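PDB 5JY1: putative short-chain dehydrogenase/reductase from Burkholderia xenovorans, which binds NAD and, as a short-chain dehydrogenase/reductase, probably catalyses NAD(H)-dependent oxidation or reduction of a substrate. Local coordinates for the interface of chains A and B. Residues are numbered along the deposited sequence; one frame, centred on the assembly and turned at random. Chains: chain A/B, Putative short-chain dehydrogenase/reductase.

The interface of chains A and B. Residues chain A 128, 132, 135, 174, 177-178, 181-182; chain B 108-109.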
ATOM      1  N   TRP A 128      13.141 -17.757  -7.386  1.00 14.49           N
ATOM      2  CA  TRP A 128      13.220 -17.651  -8.842  1.00 12.81           C
ATOM      3  C   TRP A 128      13.422 -19.011  -9.508  1.00 14.59           C
ATOM      4  O   TRP A 128      12.697 -19.367 -10.445  1.00 14.78           O
ATOM      5  CB  TRP A 128      14.368 -16.694  -9.189  1.00 12.74           C
ATOM      6  CG  TRP A 128      14.830 -16.571 -10.637  1.00 14.50           C
ATOM      7  CD1 TRP A 128      15.807 -17.299 -11.251  1.00 17.69           C
ATOM      8  CD2 TRP A 128      14.410 -15.584 -11.593  1.00 14.13           C
ATOM      9  NE1 TRP A 128      15.994 -16.855 -12.541  1.00 16.59           N
ATOM     10  CE2 TRP A 128      15.148 -15.798 -12.772  1.00 14.71           C
ATOM     11  CE3 TRP A 128      13.485 -14.534 -11.559  1.00 15.78           C
ATOM     12  CZ2 TRP A 128      14.977 -15.014 -13.913  1.00 14.69           C
ATOM     13  CZ3 TRP A 128      13.312 -13.765 -12.692  1.00 15.25           C
ATOM     14  CH2 TRP A 128      14.049 -14.004 -13.851  1.00 14.41           C
ATOM     15  N   ARG A 132      10.439 -21.051 -11.736  1.00 12.22           N
ATOM     16  CA  ARG A 132      10.600 -21.373 -13.149  1.00 15.24           C
ATOM     17  C   ARG A 132      10.660 -22.881 -13.402  1.00 16.09           C
ATOM     18  O   ARG A 132      10.225 -23.337 -14.464  1.00 16.87           O
ATOM     19  CB  ARG A 132      11.832 -20.651 -13.700  1.00 14.75           C
ATOM     20  CG  ARG A 132      11.577 -19.137 -13.842  1.00 14.50           C
ATOM     21  CD  ARG A 132      12.813 -18.264 -13.550  1.00 13.36           C
ATOM     22  NE  ARG A 132      13.998 -18.643 -14.328  1.00 16.38           N
ATOM     23  CZ  ARG A 132      14.269 -18.206 -15.555  1.00 20.50           C
ATOM     24  NH1 ARG A 132      13.428 -17.395 -16.184  1.00 18.23           N
ATOM     25  NH2 ARG A 132      15.391 -18.579 -16.162  1.00 19.23           N
ATOM     26  N   PHE A 135       7.000 -24.143 -12.909  1.00 16.14           N
ATOM     27  CA  PHE A 135       6.201 -23.615 -14.008  1.00 13.49           C
ATOM     28  C   PHE A 135       6.006 -24.622 -15.137  1.00 14.87           C
ATOM     29  O   PHE A 135       4.951 -24.634 -15.778  1.00 17.14           O
ATOM     30  CB  PHE A 135       6.881 -22.347 -14.536  1.00 16.55           C
ATOM     31  CG  PHE A 135       6.293 -21.808 -15.805  1.00 15.35           C
ATOM     32  CD1 PHE A 135       5.110 -21.075 -15.787  1.00 17.66           C
ATOM     33  CD2 PHE A 135       6.966 -21.971 -17.012  1.00 16.95           C
ATOM     34  CE1 PHE A 135       4.589 -20.548 -16.960  1.00 19.20           C
ATOM     35  CE2 PHE A 135       6.450 -21.452 -18.184  1.00 19.29           C
ATOM     36  CZ  PHE A 135       5.272 -20.745 -18.167  1.00 18.08           C
ATOM     37  N   LEU A 174       8.801 -10.148  -7.623  1.00 12.02           N
ATOM     38  CA  LEU A 174       8.771 -11.366  -8.429  1.00 12.66           C
ATOM     39  C   LEU A 174       7.391 -12.015  -8.387  1.00 13.70           C
ATOM     40  O   LEU A 174       6.893 -12.498  -9.413  1.00 12.60           O
ATOM     41  CB  LEU A 174       9.847 -12.328  -7.928  1.00 11.69           C
ATOM     42  CG  LEU A 174       9.943 -13.692  -8.619  1.00 11.21           C
ATOM     43  CD1 LEU A 174      10.112 -13.521 -10.130  1.00 15.52           C
ATOM     44  CD2 LEU A 174      11.100 -14.493  -8.019  1.00 13.74           C
ATOM     45  N   SER A 177       5.083 -10.123 -10.667  1.00 12.56           N
ATOM     46  CA  SER A 177       5.409 -10.334 -12.073  1.00 12.28           C
ATOM     47  C   SER A 177       4.852 -11.657 -12.565  1.00 13.15           C
ATOM     48  O   SER A 177       4.253 -11.739 -13.643  1.00 11.84           O
ATOM     49  CB  SER A 177       6.929 -10.315 -12.280  1.00 11.77           C
ATOM     50  OG  SER A 177       7.521  -9.121 -11.807  1.00 13.62           O
ATOM     51  N   ALA A 178       5.066 -12.716 -11.793  1.00 11.64           N
ATOM     52  CA  ALA A 178       4.596 -14.027 -12.225  1.00 11.12           C
ATOM     53  C   ALA A 178       3.075 -14.112 -12.155  1.00 11.99           C
ATOM     54  O   ALA A 178       2.447 -14.744 -13.008  1.00 13.71           O
ATOM     55  CB  ALA A 178       5.225 -15.112 -11.369  1.00 12.17           C
ATOM     56  N   GLU A 181       1.820 -12.477 -15.425  1.00 12.01           N
ATOM     57  CA  GLU A 181       2.047 -13.183 -16.684  1.00 12.44           C
ATOM     58  C   GLU A 181       1.472 -14.594 -16.714  1.00 13.42           C
ATOM     59  O   GLU A 181       1.032 -15.055 -17.779  1.00 14.86           O
ATOM     60  CB  GLU A 181       3.550 -13.259 -16.986  1.00 14.50           C
ATOM     61  CG  GLU A 181       4.244 -11.909 -17.110  1.00 11.17           C
ATOM     62  CD  GLU A 181       5.616 -12.035 -17.784  1.00 13.87           C
ATOM     63  OE1 GLU A 181       6.409 -11.066 -17.721  1.00 14.44           O
ATOM     64  OE2 GLU A 181       5.883 -13.107 -18.373  1.00 16.96           O
ATOM     65  N   TRP A 182       1.504 -15.317 -15.597  1.00 13.29           N
ATOM     66  CA  TRP A 182       1.205 -16.744 -15.625  1.00 14.58           C
ATOM     67  C   TRP A 182      -0.259 -17.053 -15.339  1.00 15.43           C
ATOM     68  O   TRP A 182      -0.665 -18.218 -15.446  1.00 14.55           O
ATOM     69  CB  TRP A 182       2.120 -17.481 -14.643  1.00 13.37           C
ATOM     70  CG  TRP A 182       3.585 -17.509 -15.098  1.00 12.27           C
ATOM     71  CD1 TRP A 182       4.092 -17.094 -16.309  1.00 15.98           C
ATOM     72  CD2 TRP A 182       4.698 -18.002 -14.349  1.00 12.36           C
ATOM     73  NE1 TRP A 182       5.459 -17.305 -16.355  1.00 15.49           N
ATOM     74  CE2 TRP A 182       5.856 -17.850 -15.159  1.00 12.38           C
ATOM     75  CE3 TRP A 182       4.836 -18.551 -13.071  1.00 13.40           C
ATOM     76  CZ2 TRP A 182       7.127 -18.232 -14.724  1.00 14.80           C
ATOM     77  CZ3 TRP A 182       6.093 -18.929 -12.637  1.00 14.83           C
ATOM     78  CH2 TRP A 182       7.227 -18.773 -13.466  1.00 14.58           C
TER
ATOM     79  N   LEU B 108       8.564 -13.977 -18.646  1.00 14.07           N
ATOM     80  CA  LEU B 108       9.338 -14.334 -17.454  1.00 13.18           C
ATOM     81  C   LEU B 108      10.072 -15.661 -17.622  1.00 15.43           C
ATOM     82  O   LEU B 108      11.254 -15.771 -17.263  1.00 15.87           O
ATOM     83  CB  LEU B 108       8.408 -14.380 -16.234  1.00 12.81           C
ATOM     84  CG  LEU B 108       9.005 -14.719 -14.865  1.00 14.54           C
ATOM     85  CD1 LEU B 108      10.101 -13.746 -14.480  1.00 16.58           C
ATOM     86  CD2 LEU B 108       7.880 -14.666 -13.829  1.00 13.36           C
ATOM     87  N   GLU B 109       9.402 -16.675 -18.183  1.00 14.76           N
ATOM     88  CA  GLU B 109      10.042 -17.973 -18.369  1.00 15.57           C
ATOM     89  C   GLU B 109      11.141 -17.936 -19.422  1.00 17.86           C
ATOM     90  O   GLU B 109      11.929 -18.886 -19.504  1.00 18.29           O
ATOM     91  CB  GLU B 109       8.997 -19.048 -18.729  1.00 14.74           C
ATOM     92  CG  GLU B 109       8.293 -18.846 -20.069  1.00 14.29           C
ATOM     93  CD  GLU B 109       7.029 -17.993 -19.981  1.00 15.27           C
ATOM     94  OE1 GLU B 109       6.182 -18.076 -20.902  1.00 18.47           O
ATOM     95  OE2 GLU B 109       6.883 -17.236 -19.003  1.00 15.55           O
TER
HETATM   96  O   HOH W   1       4.877 -15.478 -19.205  1.00 15.57           O
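B:Leu108 enters chain A between helices 113-141 and 162-182, the two long helices that short-chain dehydrogenases/reductases of the Rossmann fold typically use to pair subunits; here two copies meet about a two-fold axis. Its branched tip suits the place because its two methyls diverge to different partners. CD1 lies over the rim of A:Trp128, 3.7 Å from CZ3, on the face that A:Arg132 covers. CD2 lies 3.6 Å from CB of A:Ala178, a residue small enough to admit it, and also sits over the rim of one face of A:Trp182. That indole crosses the leucine at about a right angle, while A:Phe135 CD1 covers the centre of its opposite face; tryptophan thus offers two apolar faces and an edge N-H for B:Glu109.

A:Glu181, its chain extended beyond CG, reaches across to the first N-H of the 3-10 helix 108-110, a fitting place for a carboxylate. OE2 accepts the backbone N-H of B:Leu108 on the syn side at 2.8 Å, nearly straight but 23° out of the carboxylate plane.

B:Glu109 has CG between its backbone N and carbonyl carbon (chi1 65°), and a bend at chi2 lays the chain obliquely across the CE2-CZ rim of A:Phe135, over the face that A:Trp182 also covers. CB lies 3.5 Å from CE2; the methylenes pack on the ring while the carboxylate goes on to A:Trp182. There NE1 donates to OE2 at 3.0 Å, nearly within the indole plane but from above the carboxylate plane. A water 2.7 Å from B:Glu109 OE2 also joins A:Glu181 OE2; this bridge may ease repulsion between the two acids.

A:Arg132 lays CD over the centre of the A:Trp128 ring, with the guanidinium toward its rim. NH1 comes 2.9 Å from the carbonyl oxygen of B:Leu108, which lies in the guanidinium plane between the two N-H directions, an electrostatic contact at most.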